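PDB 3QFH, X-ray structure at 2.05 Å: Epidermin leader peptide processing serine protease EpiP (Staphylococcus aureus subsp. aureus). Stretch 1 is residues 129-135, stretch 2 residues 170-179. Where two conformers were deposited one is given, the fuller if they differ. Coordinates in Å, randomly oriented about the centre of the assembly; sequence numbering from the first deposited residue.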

ATOM      1  N   ILE A 129       1.897  -3.249  -4.261  1.00 22.80           N
ATOM      2  CA  ILE A 129       2.233  -4.318  -3.350  1.00 23.76           C
ATOM      3  C   ILE A 129       0.897  -4.785  -2.775  1.00 24.24           C
ATOM      4  O   ILE A 129       0.272  -4.068  -2.024  1.00 25.15           O
ATOM      5  N   ASP A 130       0.441  -5.973  -3.162  1.00 25.79           N
ATOM      6  CA  ASP A 130      -0.887  -6.412  -2.738  1.00 27.92           C
ATOM      7  C   ASP A 130      -1.061  -7.937  -2.886  1.00 28.04           C
ATOM      8  O   ASP A 130      -0.063  -8.697  -2.854  1.00 27.01           O
ATOM      9  N   THR A 131      -2.298  -8.387  -3.081  1.00 26.53           N
ATOM     10  CA  THR A 131      -2.583  -9.819  -3.100  1.00 27.26           C
ATOM     11  C   THR A 131      -2.280 -10.532  -4.426  1.00 27.82           C
ATOM     12  O   THR A 131      -2.315 -11.752  -4.487  1.00 29.58           O
ATOM     13  N   GLY A 132      -1.937  -9.781  -5.465  1.00 26.94           N
ATOM     14  CA  GLY A 132      -1.704 -10.349  -6.787  1.00 25.75           C
ATOM     15  C   GLY A 132      -2.675  -9.651  -7.716  1.00 26.16           C
ATOM     16  O   GLY A 132      -3.381  -8.723  -7.289  1.00 24.49           O
ATOM     17  N   VAL A 133      -2.715 -10.063  -8.980  1.00 24.90           N
ATOM     18  CA  VAL A 133      -3.630  -9.450  -9.938  1.00 24.44           C
ATOM     19  C   VAL A 133      -4.083 -10.470 -10.979  1.00 25.60           C
ATOM     20  O   VAL A 133      -3.365 -11.438 -11.292  1.00 24.53           O
ATOM     21  N   MET A 134      -5.293 -10.272 -11.489  1.00 26.77           N
ATOM     22  CA  MET A 134      -5.781 -11.083 -12.584  1.00 27.53           C
ATOM     23  C   MET A 134      -5.137 -10.437 -13.830  1.00 27.40           C
ATOM     24  O   MET A 134      -5.687  -9.516 -14.402  1.00 26.29           O
ATOM     25  N   LYS A 135      -3.955 -10.902 -14.219  1.00 29.12           N
ATOM     26  CA  LYS A 135      -3.228 -10.281 -15.328  1.00 30.61           C
ATOM     27  C   LYS A 135      -3.986 -10.343 -16.668  1.00 31.22           C
ATOM     28  O   LYS A 135      -3.733  -9.551 -17.540  1.00 32.05           O
ATOM     29  N   ASP A 170       4.787 -16.007 -10.329  1.00 35.93           N
ATOM     30  CA  ASP A 170       3.379 -16.312 -10.030  1.00 34.79           C
ATOM     31  C   ASP A 170       2.743 -15.194  -9.227  1.00 31.69           C
ATOM     32  O   ASP A 170       2.847 -15.166  -7.990  1.00 30.95           O
ATOM     33  N   VAL A 171       2.089 -14.265  -9.915  1.00 30.72           N
ATOM     34  CA  VAL A 171       1.417 -13.174  -9.213  1.00 29.17           C
ATOM     35  C   VAL A 171      -0.095 -13.243  -9.334  1.00 29.44           C
ATOM     36  O   VAL A 171      -0.762 -12.232  -9.137  1.00 29.01           O
ATOM     37  N   ASN A 172      -0.630 -14.420  -9.663  0.50 29.61           N
ATOM     38  CA  ASN A 172      -2.083 -14.596  -9.736  0.50 30.51           C
ATOM     39  C   ASN A 172      -2.703 -14.205  -8.395  0.50 29.55           C
ATOM     40  O   ASN A 172      -2.132 -14.484  -7.335  0.50 29.54           O
ATOM     41  N   ASP A 173      -3.857 -13.550  -8.449  1.00 29.75           N
ATOM     42  CA  ASP A 173      -4.561 -13.102  -7.256  1.00 29.87           C
ATOM     43  C   ASP A 173      -5.456 -14.223  -6.737  1.00 31.48           C
ATOM     44  O   ASP A 173      -6.315 -14.702  -7.462  1.00 31.82           O
ATOM     45  N   ARG A 174      -5.251 -14.635  -5.496  1.00 33.25           N
ATOM     46  CA  ARG A 174      -6.102 -15.641  -4.873  1.00 35.80           C
ATOM     47  C   ARG A 174      -7.243 -14.981  -4.116  1.00 36.60           C
ATOM     48  O   ARG A 174      -8.335 -15.520  -4.064  1.00 37.76           O
ATOM     49  N   LYS A 175      -6.978 -13.823  -3.514  1.00 37.04           N
ATOM     50  CA  LYS A 175      -7.966 -13.143  -2.669  1.00 36.82           C
ATOM     51  C   LYS A 175      -8.883 -12.174  -3.387  1.00 35.21           C
ATOM     52  O   LYS A 175     -10.057 -12.073  -3.036  1.00 36.41           O
ATOM     53  N   GLY A 176      -8.345 -11.425  -4.346  1.00 33.32           N
ATOM     54  CA  GLY A 176      -9.153 -10.490  -5.147  1.00 31.84           C
ATOM     55  C   GLY A 176      -8.899  -9.007  -4.930  1.00 29.43           C
ATOM     56  O   GLY A 176      -9.245  -8.188  -5.775  1.00 29.52           O
ATOM     57  N   HIS A 177      -8.282  -8.667  -3.807  1.00 28.15           N
ATOM     58  CA  HIS A 177      -8.018  -7.293  -3.447  1.00 27.28           C
ATOM     59  C   HIS A 177      -7.066  -6.581  -4.417  1.00 25.91           C
ATOM     60  O   HIS A 177      -7.323  -5.449  -4.818  1.00 25.29           O
ATOM     61  N   GLY A 178      -5.966  -7.236  -4.773  1.00 24.58           N
ATOM     62  CA  GLY A 178      -4.968  -6.633  -5.673  1.00 23.96           C
ATOM     63  C   GLY A 178      -5.565  -6.267  -7.017  1.00 23.22           C
ATOM     64  O   GLY A 178      -5.225  -5.237  -7.599  1.00 22.44           O
ATOM     65  N   THR A 179      -6.482  -7.097  -7.504  1.00 22.99           N
ATOM     66  CA  THR A 179      -7.143  -6.810  -8.771  1.00 22.57           C
ATOM     67  C   THR A 179      -7.982  -5.532  -8.693  1.00 23.39           C
ATOM     68  O   THR A 179      -8.036  -4.757  -9.646  1.00 22.70           O
TER

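The contact is built around short polar side chains that reach backbone amides, with glycines where the two chains come too close for anything larger. Asp130 and Thr131 both send their CA-to-CB bonds toward the second stretch. Asp130 sits between rotamer wells, with chi1 at -144°, and in that pose OD1 does two jobs: it accepts the proton of His177 ND1 at 2.6 Å, almost in line, and that of Thr131 N at 2.8 Å. The imidazole, t at chi1 and with chi2 at -100°, meets the carboxylate with its edge, near the ring plane, as a good N-H donor must; its NE2 is satisfied elsewhere in the structure. An aspartate and a histidine so paired in a serine protease are suggestive of its catalytic machinery.

Thr131 is the hub. Its p rotamer aims OG1 into the turn of the second stretch, where the hydroxyl accepts from Gly178 N at 2.8 Å and donates to Asp173 OD1 at 2.6 Å, while its CB lies 4.1 Å from Lys175 CB. The Lys175 CA-to-CB bond points toward the first stretch and the chain's CB and CD both pass close to Thr131, before its end leads away.

Asp173, t with chi2 near 0°, organises its own loop. Besides taking the Thr131 proton, OD1 accepts from Gly176 N at 2.8 Å, and OD2 accepts from Thr179 N at 3.2 Å and Thr179 OG1 at 2.9 Å. The carboxylate therefore braces the start of the helix and fixes the threonine hydroxyl. With chi1 at m, Thr179 OG1 can donate to Asp173 and still accept from Met134 N, 3.0 Å away. Met134 itself runs t, t, t, its end leading away.

Two glycines permit the close approach. A CB on Gly132 would fall 2.6 Å from Val171 O, and its positive phi already calls for glycine; a CB on Gly178 would fall 1.9 Å from Gly132 O, where instead Gly178 CA makes a CA-H...O contact of 3.1 Å with that same Gly132 O.

Val133 directs its CA-to-CB bond away, yet in the p rotamer its CG1 comes within 4.4 Å of CG2 of Val171, itself m, a light apolar touch beside the bond from Val133 N to Val171 O at 2.9 Å. Water finishes the margins: water 1 lies 2.7 Å from Thr131 O and 3.0 Å from Arg174 N, bonded to both, and water 2 links Val133 O to Asn172 OD1, each 2.8 Å from its oxygen.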

ATOM      1  CB  ILE A 129       3.208  -3.822  -2.283  1.00 23.60           C
ATOM      2  CG1 ILE A 129       4.481  -3.329  -2.980  1.00 23.67           C
ATOM      3  CG2 ILE A 129       3.504  -4.926  -1.269  1.00 21.22           C
ATOM      4  CD1 ILE A 129       5.478  -2.686  -2.062  1.00 24.97           C
ATOM      5  CB  ASP A 130      -1.940  -5.624  -3.546  1.00 27.70           C
ATOM      6  CG  ASP A 130      -3.182  -5.287  -2.726  1.00 32.53           C
ATOM      7  OD1 ASP A 130      -3.948  -6.206  -2.335  1.00 31.74           O
ATOM      8  OD2 ASP A 130      -3.393  -4.081  -2.488  1.00 37.02           O
ATOM      9  CB  THR A 131      -4.056 -10.113  -2.657  1.00 27.42           C
ATOM     10  OG1 THR A 131      -4.975  -9.634  -3.626  1.00 25.78           O
ATOM     11  CG2 THR A 131      -4.385  -9.448  -1.305  1.00 28.06           C
ATOM     12  CB  VAL A 133      -2.957  -8.263 -10.694  1.00 25.51           C
ATOM     13  CG1 VAL A 133      -1.798  -8.779 -11.593  1.00 22.86           C
ATOM     14  CG2 VAL A 133      -3.967  -7.502 -11.547  1.00 24.82           C
ATOM     15  CB  MET A 134      -7.299 -11.015 -12.662  1.00 27.36           C
ATOM     16  CG  MET A 134      -7.833 -11.854 -13.790  1.00 29.61           C
ATOM     17  SD  MET A 134      -9.579 -11.711 -14.004  1.00 32.66           S
ATOM     18  CE  MET A 134      -9.749 -12.609 -15.601  1.00 28.47           C
ATOM     19  CB  LYS A 135      -1.844 -10.897 -15.483  1.00 32.14           C
ATOM     20  CG  LYS A 135      -1.830 -12.311 -16.018  1.00 34.25           C
ATOM     21  CD  LYS A 135      -0.431 -12.852 -15.991  1.00 39.27           C
ATOM     22  CE  LYS A 135      -0.317 -14.140 -16.768  1.00 43.98           C
ATOM     23  NZ  LYS A 135       1.116 -14.501 -16.906  1.00 45.84           N
ATOM     24  CB  ASP A 170       3.241 -17.634  -9.259  1.00 34.66           C
ATOM     25  CG  ASP A 170       1.780 -17.982  -8.922  1.00 36.07           C
ATOM     26  OD1 ASP A 170       0.861 -17.180  -9.206  1.00 38.34           O
ATOM     27  OD2 ASP A 170       1.538 -19.070  -8.359  1.00 38.62           O
ATOM     28  CB  VAL A 171       1.921 -11.778  -9.620  1.00 29.10           C
ATOM     29  CG1 VAL A 171       3.419 -11.632  -9.256  1.00 28.24           C
ATOM     30  CG2 VAL A 171       1.657 -11.481 -11.093  1.00 29.14           C
ATOM     31  CB  ASN A 172      -2.462 -16.040 -10.087  0.50 30.60           C
ATOM     32  CG  ASN A 172      -2.191 -16.386 -11.545  0.50 34.66           C
ATOM     33  OD1 ASN A 172      -1.647 -15.579 -12.300  0.50 39.94           O
ATOM     34  ND2 ASN A 172      -2.576 -17.595 -11.947  0.50 36.84           N
ATOM     35  CB  ASP A 173      -5.420 -11.905  -7.653  1.00 30.01           C
ATOM     36  CG  ASP A 173      -5.984 -11.139  -6.475  1.00 29.30           C
ATOM     37  OD1 ASP A 173      -5.736 -11.495  -5.315  1.00 30.17           O
ATOM     38  OD2 ASP A 173      -6.690 -10.149  -6.725  1.00 29.89           O
ATOM     39  CB  ARG A 174      -5.330 -16.506  -3.870  1.00 36.15           C
ATOM     40  CG  ARG A 174      -4.441 -17.618  -4.433  1.00 37.63           C
ATOM     41  CD  ARG A 174      -3.221 -17.097  -5.171  1.00 39.09           C
ATOM     42  NE  ARG A 174      -2.202 -18.130  -5.326  1.00 39.23           N
ATOM     43  CZ  ARG A 174      -1.179 -18.080  -6.182  1.00 39.62           C
ATOM     44  NH1 ARG A 174      -0.316 -19.084  -6.225  1.00 40.94           N
ATOM     45  NH2 ARG A 174      -1.030 -17.059  -7.022  1.00 37.86           N
ATOM     46  CB  LYS A 175      -7.263 -12.411  -1.517  1.00 37.13           C
ATOM     47  CG  LYS A 175      -6.621 -13.330  -0.533  1.00 40.57           C
ATOM     48  CD  LYS A 175      -6.205 -12.580   0.716  1.00 42.33           C
ATOM     49  CE  LYS A 175      -5.721 -13.512   1.753  1.00 42.94           C
ATOM     50  NZ  LYS A 175      -5.469 -12.797   3.024  1.00 49.26           N
ATOM     51  CB  HIS A 177      -7.429  -7.245  -2.034  1.00 28.45           C
ATOM     52  CG  HIS A 177      -7.346  -5.867  -1.469  1.00 33.82           C
ATOM     53  ND1 HIS A 177      -6.181  -5.131  -1.465  1.00 39.21           N
ATOM     54  CD2 HIS A 177      -8.293  -5.081  -0.900  1.00 36.26           C
ATOM     55  CE1 HIS A 177      -6.411  -3.955  -0.909  1.00 39.73           C
ATOM     56  NE2 HIS A 177      -7.686  -3.900  -0.560  1.00 41.14           N
ATOM     57  CB  THR A 179      -7.983  -8.005  -9.239  1.00 22.43           C
ATOM     58  OG1 THR A 179      -7.100  -9.130  -9.433  1.00 23.01           O
ATOM     59  CG2 THR A 179      -8.693  -7.672 -10.538  1.00 19.57           C
TER
HETATM   60  O   HOH W   1      -3.725 -13.615  -3.153  1.00 19.75           O
HETATM   61  O   HOH W   2      -1.324 -12.829 -12.700  1.00 33.23           O
HETATM   62  O   HOH W   3      -3.871 -14.143 -13.236  1.00 40.21           O